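Local structure of imine reductase (Bacillus cereus, 4D3D) at the interface of chains A and B. The protein catalyses the NADPH-dependent, S-selective reduction of the cyclic imine 2-methylpyrroline to the corresponding amine. Sequence-based numbering; all coordinates share one arbitrary frame. Chains: chain A/B, Imine reductase.

Contact 1: the interface of chains A and B. Residues chain A 185, 189, 193; chain B 204, 207-208, 218, 222.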
loop_
_atom_site.group_PDB
_atom_site.type_symbol
_atom_site.label_atom_id
_atom_site.label_comp_id
_atom_site.label_asym_id
_atom_site.label_seq_id
_atom_site.Cartn_x
_atom_site.Cartn_y
_atom_site.Cartn_z
ATOM N N LEU A 185 14.660 -2.709 -13.461
ATOM C CA LEU A 185 13.646 -3.711 -12.899
ATOM C C LEU A 185 13.403 -3.534 -11.417
ATOM O O LEU A 185 12.253 -3.314 -10.974
ATOM C CB LEU A 185 14.050 -5.168 -13.253
ATOM C CG LEU A 185 13.123 -6.308 -12.787
ATOM C CD1 LEU A 185 13.163 -6.466 -11.290
ATOM C CD2 LEU A 185 11.720 -6.130 -13.315
ATOM N N ILE A 189 9.746 -1.924 -9.979
ATOM C CA ILE A 189 8.788 -2.789 -9.164
ATOM C C ILE A 189 8.586 -2.180 -7.752
ATOM O O ILE A 189 7.502 -2.272 -7.180
ATOM C CB ILE A 189 9.202 -4.270 -9.207
ATOM C CG1 ILE A 189 10.516 -4.477 -8.442
ATOM C CG2 ILE A 189 9.194 -4.813 -10.606
ATOM C CD1 ILE A 189 10.905 -5.947 -8.369
ATOM N N ILE A 193 4.781 -0.579 -6.107
ATOM C CA ILE A 193 4.283 -0.671 -4.704
ATOM C C ILE A 193 4.081 0.765 -4.110
ATOM O O ILE A 193 3.027 1.100 -3.574
ATOM C CB ILE A 193 5.222 -1.493 -3.813
ATOM C CG1 ILE A 193 5.187 -2.963 -4.264
ATOM C CG2 ILE A 193 4.776 -1.425 -2.393
ATOM C CD1 ILE A 193 6.177 -3.865 -3.482
ATOM N N ALA B 204 3.753 -6.302 -8.694
ATOM C CA ALA B 204 5.221 -6.054 -8.754
ATOM C C ALA B 204 5.982 -7.404 -8.848
ATOM O O ALA B 204 6.924 -7.555 -9.692
ATOM C CB ALA B 204 5.684 -5.263 -7.565
ATOM N N ILE B 207 5.846 -8.888 -12.389
ATOM C CA ILE B 207 6.847 -8.204 -13.241
ATOM C C ILE B 207 8.222 -8.807 -12.952
ATOM O O ILE B 207 8.949 -9.092 -13.937
ATOM C CB ILE B 207 6.833 -6.692 -13.024
ATOM C CG1 ILE B 207 5.500 -6.089 -13.437
ATOM C CG2 ILE B 207 7.968 -6.005 -13.853
ATOM C CD1 ILE B 207 5.337 -4.627 -13.064
ATOM N N ALA B 208 8.582 -8.972 -11.707
ATOM C CA ALA B 208 9.923 -9.450 -11.312
ATOM C C ALA B 208 10.085 -10.887 -11.871
ATOM O O ALA B 208 11.062 -11.210 -12.490
ATOM C CB ALA B 208 10.022 -9.508 -9.853
ATOM N N PHE B 218 13.220 -10.708 -4.300
ATOM C CA PHE B 218 12.474 -9.454 -4.091
ATOM C C PHE B 218 12.184 -9.122 -2.657
ATOM O O PHE B 218 12.067 -7.915 -2.315
ATOM C CB PHE B 218 11.170 -9.519 -4.955
ATOM C CG PHE B 218 10.370 -8.246 -4.998
ATOM C CD1 PHE B 218 10.947 -6.979 -4.988
ATOM C CD2 PHE B 218 8.966 -8.332 -5.197
ATOM C CE1 PHE B 218 10.167 -5.848 -5.102
ATOM C CE2 PHE B 218 8.190 -7.204 -5.317
ATOM C CZ PHE B 218 8.787 -5.961 -5.252
ATOM N N ALA B 222 10.969 -5.462 -1.375
ATOM C CA ALA B 222 9.492 -5.249 -1.102
ATOM C C ALA B 222 9.301 -4.876 0.361
ATOM O O ALA B 222 8.537 -3.936 0.700
ATOM C CB ALA B 222 8.651 -6.518 -1.464
#

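Contact 2: the interface of chains A and B. Residues chain A 258, 261-262, 265; chain B 113-114, 188, 191.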
loop_
_atom_site.group_PDB
_atom_site.type_symbol
_atom_site.label_atom_id
_atom_site.label_comp_id
_atom_site.label_asym_id
_atom_site.label_seq_id
_atom_site.Cartn_x
_atom_site.Cartn_y
_atom_site.Cartn_z
ATOM N N SER A 258 -14.643 -9.213 1.815
ATOM C CA SER A 258 -13.954 -8.072 2.475
ATOM C C SER A 258 -13.813 -6.882 1.532
ATOM O O SER A 258 -14.157 -5.690 1.870
ATOM C CB SER A 258 -12.635 -8.537 3.034
ATOM O OG SER A 258 -11.944 -7.457 3.690
ATOM N N HIS A 261 -17.058 -4.994 0.979
ATOM C CA HIS A 261 -17.404 -4.062 2.083
ATOM C C HIS A 261 -16.622 -2.725 1.961
ATOM O O HIS A 261 -17.173 -1.668 2.209
ATOM C CB HIS A 261 -17.118 -4.630 3.423
ATOM C CG HIS A 261 -18.023 -5.734 3.829
ATOM N ND1 HIS A 261 -19.393 -5.679 3.686
ATOM C CD2 HIS A 261 -17.737 -6.891 4.447
ATOM C CE1 HIS A 261 -19.911 -6.816 4.154
ATOM N NE2 HIS A 261 -18.926 -7.571 4.623
ATOM N N VAL A 262 -15.378 -2.821 1.498
ATOM C CA VAL A 262 -14.579 -1.597 1.216
ATOM C C VAL A 262 -15.226 -0.813 0.118
ATOM O O VAL A 262 -15.376 0.398 0.210
ATOM C CB VAL A 262 -13.109 -1.932 0.871
ATOM C CG1 VAL A 262 -12.383 -0.652 0.392
ATOM C CG2 VAL A 262 -12.369 -2.523 2.035
ATOM N N THR A 265 -18.408 0.870 1.453
ATOM C CA THR A 265 -17.993 1.945 2.391
ATOM C C THR A 265 -17.587 3.193 1.600
ATOM O O THR A 265 -17.971 4.347 1.944
ATOM C CB THR A 265 -16.859 1.455 3.288
ATOM O OG1 THR A 265 -17.282 0.366 4.136
ATOM C CG2 THR A 265 -16.303 2.571 4.201
ATOM N N ASP B 113 -19.619 -4.579 8.159
ATOM C CA ASP B 113 -20.350 -3.842 7.200
ATOM C C ASP B 113 -19.887 -2.377 7.271
ATOM O O ASP B 113 -18.776 -2.087 7.818
ATOM C CB ASP B 113 -21.907 -3.997 7.426
ATOM C CG ASP B 113 -22.704 -3.913 6.124
ATOM O OD1 ASP B 113 -22.541 -3.028 5.195
ATOM O OD2 ASP B 113 -23.614 -4.755 5.970
ATOM N N THR B 114 -20.636 -1.540 6.578
ATOM C CA THR B 114 -20.317 -0.193 6.399
ATOM C C THR B 114 -20.628 0.573 7.735
ATOM O O THR B 114 -21.432 0.139 8.605
ATOM C CB THR B 114 -21.048 0.433 5.248
ATOM O OG1 THR B 114 -22.450 0.640 5.528
ATOM C CG2 THR B 114 -20.873 -0.384 3.912
ATOM N N GLN B 188 -12.674 -0.739 7.945
ATOM C CA GLN B 188 -12.776 -0.764 6.499
ATOM C C GLN B 188 -11.686 0.070 5.819
ATOM O O GLN B 188 -11.172 -0.354 4.770
ATOM C CB GLN B 188 -14.131 -0.264 6.005
ATOM C CG GLN B 188 -15.335 -1.101 6.431
ATOM C CD GLN B 188 -15.251 -2.575 6.081
ATOM O OE1 GLN B 188 -14.472 -2.972 5.238
ATOM N NE2 GLN B 188 -16.093 -3.421 6.768
ATOM N N MET B 191 -8.587 -1.922 5.725
ATOM C CA MET B 191 -8.667 -2.925 4.697
ATOM C C MET B 191 -8.510 -2.401 3.286
ATOM O O MET B 191 -7.997 -3.131 2.431
ATOM C CB MET B 191 -9.960 -3.825 4.814
ATOM C CG MET B 191 -10.026 -4.618 6.104
ATOM S SD MET B 191 -8.551 -5.553 6.551
ATOM C CE MET B 191 -8.558 -6.706 5.238
HETATM O O HOH W 1 -13.666 -5.544 4.941
HETATM O O HOH W 2 -21.205 -4.110 2.714
#

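Contact 3: the interface of chains A and B. Residues chain A 240, 300, 304; chain B 201-202, 205-206, 209.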
loop_
_atom_site.group_PDB
_atom_site.type_symbol
_atom_site.label_atom_id
_atom_site.label_comp_id
_atom_site.label_asym_id
_atom_site.label_seq_id
_atom_site.Cartn_x
_atom_site.Cartn_y
_atom_site.Cartn_z
ATOM N N LEU A 240 4.760 -18.594 -2.785
ATOM C CA LEU A 240 4.771 -18.016 -4.104
ATOM C C LEU A 240 5.902 -18.598 -5.017
ATOM O O LEU A 240 5.673 -18.832 -6.210
ATOM C CB LEU A 240 4.945 -16.479 -3.971
ATOM C CG LEU A 240 3.619 -15.759 -3.564
ATOM C CD1 LEU A 240 3.879 -14.406 -2.882
ATOM C CD2 LEU A 240 2.743 -15.610 -4.786
ATOM N N ILE A 300 -2.068 -13.631 -8.316
ATOM C CA ILE A 300 -0.861 -13.403 -9.168
ATOM C C ILE A 300 -1.027 -14.045 -10.530
ATOM O O ILE A 300 -0.495 -13.580 -11.536
ATOM C CB ILE A 300 0.407 -13.792 -8.426
ATOM C CG1 ILE A 300 1.626 -13.100 -9.091
ATOM C CG2 ILE A 300 0.609 -15.262 -8.452
ATOM C CD1 ILE A 300 2.957 -13.260 -8.362
ATOM N N LYS A 304 -0.322 -12.430 -14.198
ATOM C CA LYS A 304 0.569 -13.158 -15.220
ATOM C C LYS A 304 -0.064 -13.513 -16.599
ATOM O O LYS A 304 -1.283 -13.378 -16.750
ATOM C CB LYS A 304 1.123 -14.390 -14.583
ATOM C CG LYS A 304 2.112 -14.135 -13.506
ATOM C CD LYS A 304 2.624 -15.410 -12.841
ATOM C CE LYS A 304 3.901 -15.041 -12.133
ATOM N NZ LYS A 304 4.734 -16.152 -11.665
ATOM N N TYR B 201 1.897 -5.491 -4.430
ATOM C CA TYR B 201 3.018 -6.425 -4.159
ATOM C C TYR B 201 2.958 -7.607 -5.113
ATOM O O TYR B 201 3.952 -7.945 -5.796
ATOM C CB TYR B 201 3.065 -6.880 -2.733
ATOM C CG TYR B 201 3.936 -8.065 -2.540
ATOM C CD1 TYR B 201 5.324 -7.964 -2.641
ATOM C CD2 TYR B 201 3.366 -9.361 -2.449
ATOM C CE1 TYR B 201 6.135 -9.112 -2.577
ATOM C CE2 TYR B 201 4.138 -10.499 -2.361
ATOM C CZ TYR B 201 5.509 -10.402 -2.430
ATOM O OH TYR B 201 6.334 -11.543 -2.355
ATOM N N LEU B 202 1.785 -8.227 -5.266
ATOM C CA LEU B 202 1.647 -9.359 -6.253
ATOM C C LEU B 202 1.891 -8.963 -7.676
ATOM O O LEU B 202 2.488 -9.709 -8.502
ATOM C CB LEU B 202 0.282 -10.022 -6.121
ATOM C CG LEU B 202 0.040 -10.695 -4.750
ATOM C CD1 LEU B 202 -1.398 -11.167 -4.659
ATOM C CD2 LEU B 202 0.912 -11.859 -4.412
ATOM N N LEU B 205 5.603 -8.378 -8.032
ATOM C CA LEU B 205 6.213 -9.716 -8.088
ATOM C C LEU B 205 6.010 -10.365 -9.458
ATOM O O LEU B 205 6.960 -10.998 -10.023
ATOM C CB LEU B 205 5.716 -10.589 -6.957
ATOM C CG LEU B 205 6.252 -12.013 -6.940
ATOM C CD1 LEU B 205 7.781 -12.001 -6.787
ATOM C CD2 LEU B 205 5.582 -12.724 -5.802
ATOM N N ALA B 206 4.832 -10.229 -10.091
ATOM C CA ALA B 206 4.654 -10.795 -11.398
ATOM C C ALA B 206 5.625 -10.227 -12.461
ATOM O O ALA B 206 6.119 -10.940 -13.390
ATOM C CB ALA B 206 3.233 -10.585 -11.878
ATOM N N ASN B 209 9.071 -11.700 -11.662
ATOM C CA ASN B 209 9.082 -13.080 -12.242
ATOM C C ASN B 209 9.280 -13.075 -13.756
ATOM O O ASN B 209 10.048 -13.907 -14.271
ATOM C CB ASN B 209 7.800 -13.905 -11.890
ATOM C CG ASN B 209 7.590 -14.231 -10.414
ATOM O OD1 ASN B 209 6.454 -14.646 -10.061
ATOM N ND2 ASN B 209 8.551 -14.078 -9.555
#

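Contact 1: the interface of chains A and B
A:Ile189, on helix 182-210 of one subunit, packs against helices 182-210 and 215-242 of the other. Traced outward, its CB first meets the methyl CB of B:Ala204 at 4.0 Å. There the chain forks. The CG2 branch turns to B:Ile207, whose own CG2 lies 3.7 Å from it; these two side chains run past one another in opposite senses. The CG1 branch, set between backbone N and carbonyl carbon (chi1 69°), heads instead for the ring of B:Phe218, 3.6 Å from CG1 to CE1. Its terminal CD1 lies over one face of that ring, shifted toward the CD1-CE1 bond of B:Phe218, 3.7 Å from the ring centroid, a CH-pi contact. CB of B:Ala222 covers the opposite face, so the aromatic plane is held between two methyls, one from each chain. Flanking residues extend the strip along helix 182-210: A:Ile193 CD1 approaches B:Phe218 CZ at 3.8 Å, and A:Leu185 CD2 touches B:Ile207 CG2 at an equal 3.8 Å. All the side chains here are hydrocarbon. The patch thus supplies apolar packing between the two subunits, and its two-fold twin repeats it; this probably stabilises the dimer typical of imine reductases.

Contact 2: the interface of chains A and B
B:Gln188, on helix 182-210, lies against one side of helix 252-268 of chain A, where it meets A:His261, A:Val262 and A:Thr265. Its chain bends at chi2 (-54°), which brings the carboxamide back beside A:His261: the CB of that histidine sits 3.8 Å from the amide carbon CD and is also near OE1 and NE2. The aliphatic part of the glutamine passes A:Thr265 at an oblique angle, with CG 3.3 Å from the hydroxyl OG1. That hydroxyl is hydrogen-bonded within its own helix to the carbonyl O of A:His261, which it approaches from above the carbonyl plane. On the far side of the amide, NE2 donates a hydrogen bond to the backbone O of B:Asp113, again with the donor well out of the carbonyl plane; this intrachain bond would help to fix the rotation of the amide. The imidazole of A:His261 presents one face, near its rim, to CA of B:Asp113, while its edge points to water 2 in the ring plane. This water lies 2.6 Å from A:His261 ND1 and 3.0 Å from the carboxylate OD1 of B:Asp113. B:Asp113 OD1 also uses its anti lone pair to accept the backbone N-H of B:Thr114, 2.8 Å from N. Farther along, A:Val262 CG2 packs on B:Met191 CB at 3.9 Å. Water 1 forms a second, separate bridge: it lies 2.7 Å from B:Gln188 OE1 and 2.9 Å from A:Ser258 OG.

Contact 3: the interface of chains A and B
The C-terminal half of helix 182-210 of chain B forms one wall of this interface patch, met by the short helix 300-303 of chain A, the residue just beyond it, and A:Leu240 near the end of helix 215-242. A:Ile300 is central: its CG1 stands anti to the backbone N (chi1 -160°), and the extended branch runs over the helix, with CG1 3.5 Å from the carbonyl O of B:Leu202. The terminal CD1 then reaches B:Leu205 CD2 at 3.7 Å, the two side chains meeting at a slant. That same leucine methyl also receives A:Leu240 CD1 at 3.8 Å, so B:Leu205 joins the two chain A elements through one branch. A:Leu240 crosses B:Leu202 at about a right angle and comes toward B:Tyr201 from the opposite direction, its CD1 3.8 Å from the phenol OH of B:Tyr201 and near CE2. At the other end, A:Lys304, its chain extended beyond CG, passes across the helix, with CG 4.1 Å from B:Ala206 CB, before crossing B:Asn209 nearly perpendicularly. The apolar stretch therefore ends in a polar link. The side-chain amine NZ of A:Lys304 donates to the amide oxygen OD1 of B:Asn209 at 2.8 Å, making 125° at the oxygen and tilted 25° from the carbonyl plane.

Helix 182-210 takes part in all three contacts, and helix 215-242 is shared by contact 1 (chain B) and contact 3 (chain A). The C-alpha centres of contacts 1 and 3 are about 8 Å apart and use interleaved residues of chain B, so this segment seems to meet the partner along two faces. The C-alpha centre of contact 2 lies about 28 Å from that of contact 1 and about 25 Å from that of contact 3. By the two-fold, the start of helix 182-210 serves contacts 1 and 2. B:Asp113 and B:Thr114 come from the cofactor-domain part, suggesting that the dimer ties that region to the partner's helices.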